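Local coordinates for ATP phosphoribosyltransferase regulatory subunit (PDB 1USY), which is probably required for the first step of histidine biosynthesis and may allow histidine to feedback-regulate ATP phosphoribosyltransferase, at residues K157-I162 / R175-I180; G133-L138 / L225-T230; E141-L146 / K169-S174; I129-V134 / C235-T240. One frame throughout, in Å; residues are numbered along the deposited sequence.

Interaction 1. Residues K157-I162 / R175-I180; sequences KNLAEI and RVEKII. With HIS (histidine), chain N.
I162 and L159 face I180, E177 and V176 where two consecutive helices, 159-168 and 174-185, pack together in the helical part of this class-II synthetase-like chain. The first side-chain bond of I162 points toward helix 174-185. Its CD1 lies 3.9 Å from V176 CG1 and meets I180 tip to tip, although the modelled separation of that last pair is doubtful. The CG2 branch of I162, anti to the backbone N, runs past the aliphatic part of E177 in the opposite direction. L159 crosses E177 at about a right angle, with CD1 of L159 3.9 Å from CG of E177. L153, on helix 147-156, packs against I162.

K157 follows helix 147-156 in a Schellman motif, its positive phi (49°) turning the chain toward N158, the N-cap of helix 159-168. The K157 amine forms a salt bridge with D224. Histidine N lies beside E161, modelled too close to rest on; E161 OE2 forms a salt bridge with a basic side chain of another protein chain. K157, L159 and I180, with I184 and Y185, line a pocket holding another histidine. K157 CB sits 4.0 Å from I180 CG2.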
loop_
_atom_site.group_PDB
_atom_site.type_symbol
_atom_site.label_atom_id
_atom_site.label_comp_id
_atom_site.label_asym_id
_atom_site.label_seq_id
_atom_site.Cartn_x
_atom_site.Cartn_y
_atom_site.Cartn_z
ATOM N N LYS B 157 -31.015 14.912 21.840
ATOM C CA LYS B 157 -32.131 15.679 22.385
ATOM C C LYS B 157 -33.471 14.973 22.142
ATOM O O LYS B 157 -34.528 15.626 22.050
ATOM C CB LYS B 157 -32.192 17.103 21.818
ATOM C CG LYS B 157 -30.889 17.825 21.757
ATOM C CD LYS B 157 -31.078 19.332 21.541
ATOM C CE LYS B 157 -29.933 20.112 22.217
ATOM N NZ LYS B 157 -29.759 21.542 21.823
ATOM N N ASN B 158 -33.409 13.650 22.012
ATOM C CA ASN B 158 -34.581 12.800 21.955
ATOM C C ASN B 158 -35.434 12.851 23.235
ATOM O O ASN B 158 -35.565 11.895 23.997
ATOM C CB ASN B 158 -34.180 11.380 21.617
ATOM C CG ASN B 158 -35.281 10.623 20.913
ATOM O OD1 ASN B 158 -35.019 9.760 20.079
ATOM N ND2 ASN B 158 -36.519 10.938 21.241
ATOM N N LEU B 159 -36.062 13.984 23.421
ATOM C CA LEU B 159 -36.919 14.214 24.551
ATOM C C LEU B 159 -38.110 13.268 24.585
ATOM O O LEU B 159 -38.608 12.906 25.674
ATOM C CB LEU B 159 -37.397 15.653 24.537
ATOM C CG LEU B 159 -38.297 15.946 25.716
ATOM C CD1 LEU B 159 -37.526 15.694 27.044
ATOM C CD2 LEU B 159 -38.824 17.365 25.616
ATOM N N ALA B 160 -38.572 12.860 23.405
ATOM C CA ALA B 160 -39.748 11.974 23.318
ATOM C C ALA B 160 -39.469 10.521 23.764
ATOM O O ALA B 160 -40.350 9.881 24.359
ATOM C CB ALA B 160 -40.335 11.994 21.911
ATOM N N GLU B 161 -38.270 10.011 23.463
ATOM C CA GLU B 161 -37.867 8.671 23.880
ATOM C C GLU B 161 -37.536 8.655 25.371
ATOM O O GLU B 161 -37.708 7.642 26.052
ATOM C CB GLU B 161 -36.667 8.189 23.091
ATOM C CG GLU B 161 -36.250 6.783 23.475
ATOM C CD GLU B 161 -36.335 5.827 22.321
ATOM O OE1 GLU B 161 -35.452 5.897 21.422
ATOM O OE2 GLU B 161 -37.293 5.015 22.313
ATOM N N ILE B 162 -37.052 9.783 25.872
ATOM C CA ILE B 162 -36.847 9.912 27.304
ATOM C C ILE B 162 -38.181 9.873 28.062
ATOM O O ILE B 162 -38.312 9.134 29.027
ATOM C CB ILE B 162 -36.018 11.175 27.631
ATOM C CG1 ILE B 162 -34.533 10.862 27.472
ATOM C CG2 ILE B 162 -36.290 11.661 29.046
ATOM C CD1 ILE B 162 -33.735 12.006 26.925
ATOM N N ARG B 175 -34.964 15.212 35.706
ATOM C CA ARG B 175 -33.820 16.108 35.588
ATOM C C ARG B 175 -33.026 15.907 34.301
ATOM O O ARG B 175 -32.289 16.820 33.888
ATOM C CB ARG B 175 -32.904 16.087 36.825
ATOM C CG ARG B 175 -32.786 14.776 37.575
ATOM C CD ARG B 175 -32.078 14.906 38.944
ATOM N NE ARG B 175 -30.958 15.844 38.893
ATOM C CZ ARG B 175 -29.666 15.533 38.991
ATOM N NH1 ARG B 175 -29.259 14.279 39.181
ATOM N NH2 ARG B 175 -28.767 16.496 38.903
ATOM N N VAL B 176 -33.190 14.749 33.636
ATOM C CA VAL B 176 -32.647 14.571 32.288
ATOM C C VAL B 176 -33.485 15.429 31.331
ATOM O O VAL B 176 -32.962 16.204 30.528
ATOM C CB VAL B 176 -32.686 13.112 31.813
ATOM C CG1 VAL B 176 -32.195 13.015 30.373
ATOM C CG2 VAL B 176 -31.839 12.209 32.705
ATOM N N GLU B 177 -34.798 15.308 31.456
ATOM C CA GLU B 177 -35.725 16.075 30.627
ATOM C C GLU B 177 -35.487 17.593 30.762
ATOM O O GLU B 177 -35.677 18.337 29.801
ATOM C CB GLU B 177 -37.172 15.731 30.998
ATOM C CG GLU B 177 -37.555 14.277 30.692
ATOM C CD GLU B 177 -38.763 13.779 31.476
ATOM O OE1 GLU B 177 -39.139 14.421 32.493
ATOM O OE2 GLU B 177 -39.334 12.723 31.090
ATOM N N LYS B 178 -35.047 18.034 31.944
ATOM C CA LYS B 178 -34.891 19.455 32.213
ATOM C C LYS B 178 -33.643 20.002 31.510
ATOM O O LYS B 178 -33.686 21.069 30.865
ATOM C CB LYS B 178 -34.877 19.731 33.718
ATOM C CG LYS B 178 -35.270 21.140 34.117
ATOM C CD LYS B 178 -34.208 21.745 35.048
ATOM C CE LYS B 178 -34.419 23.247 35.276
ATOM N NZ LYS B 178 -33.120 23.964 35.276
ATOM N N ILE B 179 -32.556 19.246 31.608
ATOM C CA ILE B 179 -31.325 19.535 30.876
ATOM C C ILE B 179 -31.586 19.737 29.362
ATOM O O ILE B 179 -31.198 20.754 28.782
ATOM C CB ILE B 179 -30.318 18.398 31.168
ATOM C CG1 ILE B 179 -29.608 18.695 32.485
ATOM C CG2 ILE B 179 -29.336 18.181 30.032
ATOM C CD1 ILE B 179 -28.201 19.138 32.313
ATOM N N ILE B 180 -32.269 18.787 28.741
ATOM C CA ILE B 180 -32.624 18.905 27.330
ATOM C C ILE B 180 -33.469 20.178 27.094
ATOM O O ILE B 180 -33.038 21.087 26.397
ATOM C CB ILE B 180 -33.362 17.645 26.865
ATOM C CG1 ILE B 180 -32.442 16.439 27.003
ATOM C CG2 ILE B 180 -33.808 17.790 25.450
ATOM C CD1 ILE B 180 -33.115 15.102 26.743
HETATM C C HIS N . -33.084 5.210 19.276
HETATM O O HIS N . -32.791 4.333 18.430
HETATM C CB HIS N . -35.317 4.210 19.294
HETATM C CG HIS N . -35.209 4.486 17.839
HETATM N ND1 HIS N . -36.309 4.804 17.071
HETATM C CD2 HIS N . -34.130 4.503 17.035
HETATM C CE1 HIS N . -35.886 5.006 15.840
HETATM N NE2 HIS N . -34.582 4.831 15.803
HETATM O OXT HIS N . -32.203 6.006 19.560
#

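Interaction 2. Residues G133-L138 / L225-T230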
loop_
_atom_site.group_PDB
_atom_site.type_symbol
_atom_site.label_atom_id
_atom_site.label_comp_id
_atom_site.label_asym_id
_atom_site.label_seq_id
_atom_site.Cartn_x
_atom_site.Cartn_y
_atom_site.Cartn_z
ATOM N N GLY B 133 -18.758 17.774 33.245
ATOM C CA GLY B 133 -18.939 17.325 34.622
ATOM C C GLY B 133 -20.397 17.168 35.039
ATOM O O GLY B 133 -20.691 16.833 36.169
ATOM N N VAL B 134 -21.315 17.381 34.109
ATOM C CA VAL B 134 -22.741 17.242 34.393
ATOM C C VAL B 134 -23.238 15.776 34.381
ATOM O O VAL B 134 -24.207 15.433 35.055
ATOM C CB VAL B 134 -23.591 18.150 33.434
ATOM C CG1 VAL B 134 -23.297 17.866 31.975
ATOM C CG2 VAL B 134 -25.066 17.980 33.680
ATOM N N TYR B 135 -22.566 14.916 33.630
ATOM C CA TYR B 135 -23.131 13.610 33.311
ATOM C C TYR B 135 -23.118 12.593 34.445
ATOM O O TYR B 135 -24.130 11.932 34.668
ATOM C CB TYR B 135 -22.519 13.052 32.016
ATOM C CG TYR B 135 -22.759 13.976 30.858
ATOM C CD1 TYR B 135 -21.712 14.459 30.079
ATOM C CD2 TYR B 135 -24.053 14.394 30.566
ATOM C CE1 TYR B 135 -21.958 15.354 29.000
ATOM C CE2 TYR B 135 -24.321 15.276 29.523
ATOM C CZ TYR B 135 -23.280 15.756 28.754
ATOM O OH TYR B 135 -23.600 16.607 27.737
ATOM N N GLU B 136 -21.990 12.492 35.155
ATOM C CA GLU B 136 -21.824 11.564 36.276
ATOM C C GLU B 136 -22.966 11.767 37.259
ATOM O O GLU B 136 -23.658 10.815 37.653
ATOM C CB GLU B 136 -20.503 11.830 37.012
ATOM C CG GLU B 136 -19.490 10.684 36.972
ATOM C CD GLU B 136 -18.017 11.136 36.995
ATOM O OE1 GLU B 136 -17.700 12.286 36.571
ATOM O OE2 GLU B 136 -17.158 10.329 37.429
ATOM N N ASP B 137 -23.155 13.033 37.625
ATOM C CA ASP B 137 -24.178 13.453 38.556
ATOM C C ASP B 137 -25.557 13.106 38.056
ATOM O O ASP B 137 -26.407 12.721 38.835
ATOM C CB ASP B 137 -24.083 14.953 38.775
ATOM C CG ASP B 137 -25.134 15.463 39.735
ATOM O OD1 ASP B 137 -25.889 16.392 39.327
ATOM O OD2 ASP B 137 -25.284 14.978 40.891
ATOM N N LEU B 138 -25.775 13.243 36.759
ATOM C CA LEU B 138 -27.062 12.870 36.162
ATOM C C LEU B 138 -27.304 11.337 36.080
ATOM O O LEU B 138 -28.420 10.871 36.258
ATOM C CB LEU B 138 -27.212 13.504 34.769
ATOM C CG LEU B 138 -28.092 14.742 34.529
ATOM C CD1 LEU B 138 -28.306 14.919 33.064
ATOM C CD2 LEU B 138 -29.448 14.680 35.231
ATOM N N LEU B 225 -25.998 21.815 27.718
ATOM C CA LEU B 225 -25.389 20.694 28.420
ATOM C C LEU B 225 -25.685 19.327 27.765
ATOM O O LEU B 225 -25.478 18.268 28.393
ATOM C CB LEU B 225 -25.897 20.694 29.844
ATOM C CG LEU B 225 -25.369 21.715 30.866
ATOM C CD1 LEU B 225 -24.444 22.807 30.303
ATOM C CD2 LEU B 225 -26.554 22.343 31.574
ATOM N N THR B 226 -26.269 19.394 26.556
ATOM C CA THR B 226 -26.358 18.110 25.872
ATOM C C THR B 226 -24.957 17.787 25.297
ATOM O O THR B 226 -23.943 18.240 25.811
ATOM C CB THR B 226 -27.460 18.209 24.791
ATOM O OG1 THR B 226 -27.176 19.250 23.873
ATOM C CG2 THR B 226 -28.844 18.510 25.387
ATOM N N LEU B 227 -24.940 17.026 24.260
ATOM C CA LEU B 227 -23.706 16.546 23.570
ATOM C C LEU B 227 -22.774 15.864 24.597
ATOM O O LEU B 227 -21.728 16.398 25.017
ATOM C CB LEU B 227 -22.991 17.674 22.691
ATOM C CG LEU B 227 -22.211 18.912 23.259
ATOM C CD1 LEU B 227 -22.305 20.090 22.263
ATOM C CD2 LEU B 227 -22.672 19.494 24.597
ATOM N N ALA B 228 -23.277 14.676 24.906
ATOM C CA ALA B 228 -22.697 13.713 25.814
ATOM C C ALA B 228 -21.481 13.018 25.166
ATOM O O ALA B 228 -20.605 12.492 25.853
ATOM C CB ALA B 228 -23.743 12.640 26.157
ATOM N N ARG B 229 -21.418 13.009 23.821
ATOM C CA ARG B 229 -20.275 12.338 23.120
ATOM C C ARG B 229 -18.967 13.079 23.365
ATOM O O ARG B 229 -17.879 12.517 23.162
ATOM C CB ARG B 229 -20.454 12.249 21.590
ATOM C CG ARG B 229 -21.336 13.330 20.997
ATOM C CD ARG B 229 -20.554 14.506 20.425
ATOM N NE ARG B 229 -21.443 15.585 20.018
ATOM C CZ ARG B 229 -22.471 15.414 19.181
ATOM N NH1 ARG B 229 -22.734 14.206 18.647
ATOM N NH2 ARG B 229 -23.307 16.392 18.821
ATOM N N THR B 230 -18.951 14.316 23.872
ATOM C CA THR B 230 -17.727 14.962 24.321
ATOM C C THR B 230 -17.177 14.318 25.614
ATOM O O THR B 230 -16.118 14.727 26.107
ATOM C CB THR B 230 -18.000 16.413 24.603
ATOM O OG1 THR B 230 -19.141 16.472 25.459
ATOM C CG2 THR B 230 -18.432 17.153 23.341
#
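Y135 OH pushes into a bend of the 225-230 loop where three backbone carbonyl oxygens come close together. It gives one hydrogen bond, to L225 O at 2.6 Å, and the hydroxyl approaches from above the carbonyl plane, 52° out of it, with a C=O...O angle of 122°. T226 O lies in the plane of the ring at its edge, but its angle to the hydroxyl is poor and the pair is not a hydrogen bond. L227 O stands obliquely to the ring, 3.3 Å from Y135 OH. The chain therefore wraps round the phenol end with its backbone more than with its side chains.

The ring itself is held between two small aliphatic groups. A228 CB comes over one face toward the rim, 4.1 Å from Y135 CZ, while CG1 of V134, the neighbour in sequence, sits over the centre of the opposite face. V134 has a second role: its CG1 lies 4.4 Å from L225 CB, extending the apolar contact beyond the ring. L151, on helix 147-156, packs on both Y135 and A228, and I179 of helix 174-185 covers V134 and L225.

Further along, T230 OG1 hydrogen-bonds L227 O at 2.6 Å, a bond within the loop. T226 OG1 hydrogen-bonds D224 OD1. A tyrosine hydroxyl bonded to a backbone carbonyl thus joins helix 135-139, which follows strand 125-131, to the connection between strands 220-223 and 237-243 of the class-II synthetase-like fold.

Interaction 3. Residues E141-L146 / K169-S174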
loop_
_atom_site.group_PDB
_atom_site.type_symbol
_atom_site.label_atom_id
_atom_site.label_comp_id
_atom_site.label_asym_id
_atom_site.label_seq_id
_atom_site.Cartn_x
_atom_site.Cartn_y
_atom_site.Cartn_z
ATOM N N GLU B 141 -28.692 7.604 39.490
ATOM C CA GLU B 141 -30.038 7.831 39.966
ATOM C C GLU B 141 -30.802 6.843 39.097
ATOM O O GLU B 141 -31.857 6.328 39.478
ATOM C CB GLU B 141 -30.493 9.302 39.719
ATOM C CG GLU B 141 -31.527 9.823 40.747
ATOM C CD GLU B 141 -31.836 11.327 40.591
ATOM O OE1 GLU B 141 -32.230 12.023 41.606
ATOM O OE2 GLU B 141 -31.703 11.900 39.443
ATOM N N ILE B 142 -30.123 6.653 37.958
ATOM C CA ILE B 142 -30.542 5.830 36.819
ATOM C C ILE B 142 -29.742 4.518 36.727
ATOM O O ILE B 142 -28.509 4.507 36.794
ATOM C CB ILE B 142 -30.305 6.686 35.566
ATOM C CG1 ILE B 142 -31.324 7.835 35.480
ATOM C CG2 ILE B 142 -30.397 5.896 34.250
ATOM C CD1 ILE B 142 -30.889 8.972 34.553
ATOM N N PRO B 143 -30.475 3.407 36.408
ATOM C CA PRO B 143 -29.900 2.047 36.249
ATOM C C PRO B 143 -28.702 1.874 35.316
ATOM O O PRO B 143 -28.642 2.513 34.273
ATOM C CB PRO B 143 -31.095 1.219 35.745
ATOM C CG PRO B 143 -32.270 1.875 36.395
ATOM C CD PRO B 143 -31.948 3.387 36.261
ATOM N N LYS B 144 -27.770 1.003 35.714
ATOM C CA LYS B 144 -26.442 0.831 35.079
ATOM C C LYS B 144 -26.425 0.750 33.545
ATOM O O LYS B 144 -25.874 1.630 32.893
ATOM C CB LYS B 144 -25.694 -0.380 35.670
ATOM C CG LYS B 144 -24.917 -0.103 36.953
ATOM C CD LYS B 144 -23.458 0.247 36.677
ATOM C CE LYS B 144 -22.950 1.356 37.604
ATOM N NZ LYS B 144 -22.505 0.828 38.926
ATOM N N ASP B 145 -27.000 -0.311 32.976
ATOM C CA ASP B 145 -27.017 -0.468 31.515
ATOM C C ASP B 145 -28.328 0.082 30.923
ATOM O O ASP B 145 -29.059 -0.572 30.163
ATOM C CB ASP B 145 -26.696 -1.904 31.077
ATOM C CG ASP B 145 -27.182 -2.921 32.057
ATOM O OD1 ASP B 145 -26.376 -3.790 32.473
ATOM O OD2 ASP B 145 -28.364 -2.922 32.480
ATOM N N LEU B 146 -28.602 1.305 31.349
ATOM C CA LEU B 146 -29.554 2.201 30.746
ATOM C C LEU B 146 -28.801 3.523 30.546
ATOM O O LEU B 146 -29.364 4.490 30.053
ATOM C CB LEU B 146 -30.742 2.395 31.681
ATOM C CG LEU B 146 -32.189 2.308 31.206
ATOM C CD1 LEU B 146 -33.082 2.924 32.262
ATOM C CD2 LEU B 146 -32.364 3.042 29.880
ATOM N N LYS B 169 -39.771 1.720 31.258
ATOM C CA LYS B 169 -38.804 1.241 32.240
ATOM C C LYS B 169 -38.873 2.209 33.421
ATOM O O LYS B 169 -38.164 3.213 33.456
ATOM C CB LYS B 169 -37.404 1.176 31.616
ATOM C CG LYS B 169 -36.621 -0.093 31.923
ATOM C CD LYS B 169 -37.311 -1.360 31.407
ATOM C CE LYS B 169 -37.700 -2.293 32.559
ATOM N NZ LYS B 169 -36.610 -3.254 32.892
ATOM N N LYS B 170 -39.763 1.897 34.364
ATOM C CA LYS B 170 -40.136 2.786 35.469
ATOM C C LYS B 170 -38.932 3.395 36.209
ATOM O O LYS B 170 -38.267 2.716 36.997
ATOM C CB LYS B 170 -41.048 2.044 36.465
ATOM C CG LYS B 170 -42.500 1.769 35.987
ATOM C CD LYS B 170 -43.261 3.051 35.559
ATOM C CE LYS B 170 -43.581 3.988 36.735
ATOM N NZ LYS B 170 -44.595 5.042 36.394
ATOM N N ILE B 171 -38.664 4.672 35.934
ATOM C CA ILE B 171 -37.574 5.437 36.552
ATOM C C ILE B 171 -37.925 6.908 36.428
ATOM O O ILE B 171 -38.634 7.299 35.497
ATOM C CB ILE B 171 -36.228 5.193 35.824
ATOM C CG1 ILE B 171 -35.656 3.819 36.171
ATOM C CG2 ILE B 171 -35.190 6.246 36.195
ATOM C CD1 ILE B 171 -35.461 2.932 34.971
ATOM N N ASP B 172 -37.422 7.732 37.339
ATOM C CA ASP B 172 -37.524 9.175 37.134
ATOM C C ASP B 172 -36.306 9.760 36.379
ATOM O O ASP B 172 -35.163 9.712 36.868
ATOM C CB ASP B 172 -37.759 9.909 38.458
ATOM C CG ASP B 172 -38.279 11.334 38.251
ATOM O OD1 ASP B 172 -38.231 11.850 37.099
ATOM O OD2 ASP B 172 -38.752 12.015 39.196
ATOM N N LEU B 173 -36.576 10.301 35.187
ATOM C CA LEU B 173 -35.565 10.988 34.377
ATOM C C LEU B 173 -35.934 12.476 34.119
ATOM O O LEU B 173 -35.467 13.105 33.140
ATOM C CB LEU B 173 -35.317 10.229 33.060
ATOM C CG LEU B 173 -35.314 8.690 33.051
ATOM C CD1 LEU B 173 -35.827 8.160 31.732
ATOM C CD2 LEU B 173 -33.944 8.123 33.260
ATOM N N SER B 174 -36.764 13.020 35.017
ATOM C CA SER B 174 -37.193 14.431 35.010
ATOM C C SER B 174 -36.052 15.470 34.980
ATOM O O SER B 174 -36.157 16.510 34.310
ATOM C CB SER B 174 -38.106 14.725 36.209
ATOM O OG SER B 174 -37.315 14.937 37.350
#
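I142 and L173 form the buried inner part of this contact, their side chains crossing at about a right angle so that CG1 and CD1 of I142 both approach L173 CD2. I171 carries the apolar packing outward from there. Its CG2 branch stands 4.2 Å from I142 CG1, while CG1, anti to the carbonyl carbon (chi1 -75°), heads for P143 and lies 3.7 Å from P143 CD. I171 meets P143 and L146 tip to tip: its CD1 comes to 3.7 Å from P143 CG and 3.6 Å from L146 CD1. L165, on helix 159-168, packs on L146 and on L173.

Both segments are links between helices in the helical part of the chain. Residues 141-146 lead from helix 135-139 to helix 147-156; residues 169-174 connect helix 159-168 with helix 174-185. No hydrogen bond passes between them. D172 OD1 accepts from S174 N at 2.8 Å, an Asx turn at the start of helix 174-185, with an N-H...O angle of 158°. H147 NE2, from the start of the helix that follows 141-146, hydrogen-bonds I142 O.

The outer side is looser. P143 is already exposed. E141, K144, D145, K169 and K170 are exposed too and make no close contact with the other segment, and D172 lies at the margin with its carboxylate turned to its own loop. E141 OE2 makes a long, weak ion pair with R175 NH1, and several of these polar residues touch crystal neighbours.

Interaction 4. Residues I129-V134 / C235-T240; sequences IGHTGV and CGLIFT
Strands 125-131 and 237-243 run antiparallel here, with G130 and I238 as the hydrogen-bonded pair and I129-F239 and H131-L237 as the non-hydrogen-bonded pairs beside it. G130 N gives to I238 O at 2.8 Å, and I238 N returns a bond to G130 O at 2.9 Å, nearly straight at 168°. T132 N adds a third bond, to G236 O at 3.0 Å.

I129, H131, L237 and F239 share one face of the sheet. There H131 CG is anti to its backbone N (chi1 -161°), and the imidazole lies over the chain of the other segment. G236 CA sits 4.0 Å from the ring centre, over the face, in a CH-pi contact, and L237 N is over the same face toward the rim. I129 CD1 rests on F239 CB. This is the mixed sheet of the class-II synthetase-like core: strand 125-131 is bordered on its far side by strand 220-223, and strand 237-243 by strand 248-257. Helix 199-215 packs on I129 and H131, helix 103-120 on L237 and F239.

I238, on the other face, brings CD1 to 3.5 Å from T132 CB. G236 has backbone angles (phi 126°) at which a CB would press on the carbonyl oxygen of C235.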
loop_
_atom_site.group_PDB
_atom_site.type_symbol
_atom_site.label_atom_id
_atom_site.label_comp_id
_atom_site.label_asym_id
_atom_site.label_seq_id
_atom_site.Cartn_x
_atom_site.Cartn_y
_atom_site.Cartn_z
ATOM N N ILE B 129 -21.674 27.105 25.339
ATOM C CA ILE B 129 -20.797 26.552 26.386
ATOM C C ILE B 129 -21.419 25.317 27.018
ATOM O O ILE B 129 -22.632 25.206 27.181
ATOM C CB ILE B 129 -20.512 27.576 27.515
ATOM C CG1 ILE B 129 -19.936 28.897 26.980
ATOM C CG2 ILE B 129 -19.606 26.943 28.602
ATOM C CD1 ILE B 129 -18.405 28.896 26.860
ATOM N N GLY B 130 -20.573 24.385 27.390
ATOM C CA GLY B 130 -21.032 23.144 27.966
ATOM C C GLY B 130 -20.040 22.747 29.040
ATOM O O GLY B 130 -18.997 23.379 29.222
ATOM N N HIS B 131 -20.366 21.681 29.745
ATOM C CA HIS B 131 -19.474 21.167 30.737
ATOM C C HIS B 131 -19.716 19.706 30.903
ATOM O O HIS B 131 -20.838 19.246 31.084
ATOM C CB HIS B 131 -19.699 21.855 32.060
ATOM C CG HIS B 131 -18.562 21.716 33.012
ATOM N ND1 HIS B 131 -17.687 22.746 33.264
ATOM C CD2 HIS B 131 -18.168 20.681 33.785
ATOM C CE1 HIS B 131 -16.810 22.361 34.178
ATOM N NE2 HIS B 131 -17.070 21.106 34.498
ATOM N N THR B 132 -18.625 18.984 30.863
ATOM C CA THR B 132 -18.654 17.553 30.800
ATOM C C THR B 132 -18.928 16.963 32.193
ATOM O O THR B 132 -19.322 15.805 32.313
ATOM C CB THR B 132 -17.299 17.158 30.246
ATOM O OG1 THR B 132 -17.389 15.938 29.520
ATOM C CG2 THR B 132 -16.323 16.899 31.332
ATOM N N GLY B 133 -18.758 17.774 33.245
ATOM C CA GLY B 133 -18.939 17.325 34.622
ATOM C C GLY B 133 -20.397 17.168 35.039
ATOM O O GLY B 133 -20.691 16.833 36.169
ATOM N N VAL B 134 -21.315 17.381 34.109
ATOM C CA VAL B 134 -22.741 17.242 34.393
ATOM C C VAL B 134 -23.238 15.776 34.381
ATOM O O VAL B 134 -24.207 15.433 35.055
ATOM C CB VAL B 134 -23.591 18.150 33.434
ATOM C CG1 VAL B 134 -23.297 17.866 31.975
ATOM C CG2 VAL B 134 -25.066 17.980 33.680
ATOM N N CYS B 235 -12.889 16.884 29.307
ATOM C CA CYS B 235 -13.020 16.802 30.759
ATOM C C CYS B 235 -13.045 18.176 31.454
ATOM O O CYS B 235 -12.020 18.713 31.896
ATOM C CB CYS B 235 -11.922 15.941 31.340
ATOM S SG CYS B 235 -12.417 15.427 32.973
ATOM N N GLY B 236 -14.240 18.741 31.543
ATOM C CA GLY B 236 -14.408 20.093 32.046
ATOM C C GLY B 236 -15.169 20.872 31.011
ATOM O O GLY B 236 -15.961 20.283 30.260
ATOM N N LEU B 237 -14.954 22.181 30.942
ATOM C CA LEU B 237 -15.785 22.934 30.029
ATOM C C LEU B 237 -15.475 22.805 28.545
ATOM O O LEU B 237 -14.357 22.639 28.123
ATOM C CB LEU B 237 -16.081 24.369 30.481
ATOM C CG LEU B 237 -14.985 25.354 30.762
ATOM C CD1 LEU B 237 -15.362 26.695 30.098
ATOM C CD2 LEU B 237 -14.779 25.504 32.272
ATOM N N ILE B 238 -16.534 22.884 27.766
ATOM C CA ILE B 238 -16.506 22.598 26.359
ATOM C C ILE B 238 -17.181 23.775 25.648
ATOM O O ILE B 238 -18.099 24.391 26.180
ATOM C CB ILE B 238 -17.271 21.253 26.175
ATOM C CG1 ILE B 238 -16.282 20.098 26.334
ATOM C CG2 ILE B 238 -18.073 21.182 24.884
ATOM C CD1 ILE B 238 -16.687 19.132 27.399
ATOM N N PHE B 239 -16.720 24.108 24.458
ATOM C CA PHE B 239 -17.352 25.185 23.723
ATOM C C PHE B 239 -17.441 24.858 22.214
ATOM O O PHE B 239 -16.565 24.198 21.662
ATOM C CB PHE B 239 -16.623 26.510 23.970
ATOM C CG PHE B 239 -15.328 26.627 23.205
ATOM C CD1 PHE B 239 -15.305 27.174 21.927
ATOM C CD2 PHE B 239 -14.152 26.172 23.742
ATOM C CE1 PHE B 239 -14.140 27.286 21.229
ATOM C CE2 PHE B 239 -13.003 26.284 23.047
ATOM C CZ PHE B 239 -12.986 26.851 21.792
ATOM N N THR B 240 -18.532 25.293 21.588
ATOM C CA THR B 240 -18.667 25.291 20.142
ATOM C C THR B 240 -19.043 26.699 19.666
ATOM O O THR B 240 -19.616 27.486 20.430
ATOM C CB THR B 240 -19.721 24.249 19.733
ATOM O OG1 THR B 240 -20.914 24.443 20.513
ATOM C CG2 THR B 240 -19.257 22.832 20.140
#

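Interactions 2 and 4 are neighbours, their centres 8 Å apart, and share G133 and V134 because strand 125-131 is followed, after a short turn, by helix 135-139. From that sheet the chain enters the helical part, where interactions 1 and 3 lie, about 12 Å from each other between centres. Their segments alternate along the chain, both falling between the two halves of interactions 2 and 4. Interaction 1 joins the others: the R175-D137 salt bridge and I179 tie it to interaction 2, while V176 packs on I142 of interaction 3. Interaction 3 is farthest from interaction 4, about 23 Å between centres. A continuous packing path thus runs from the core sheet to the histidine pocket.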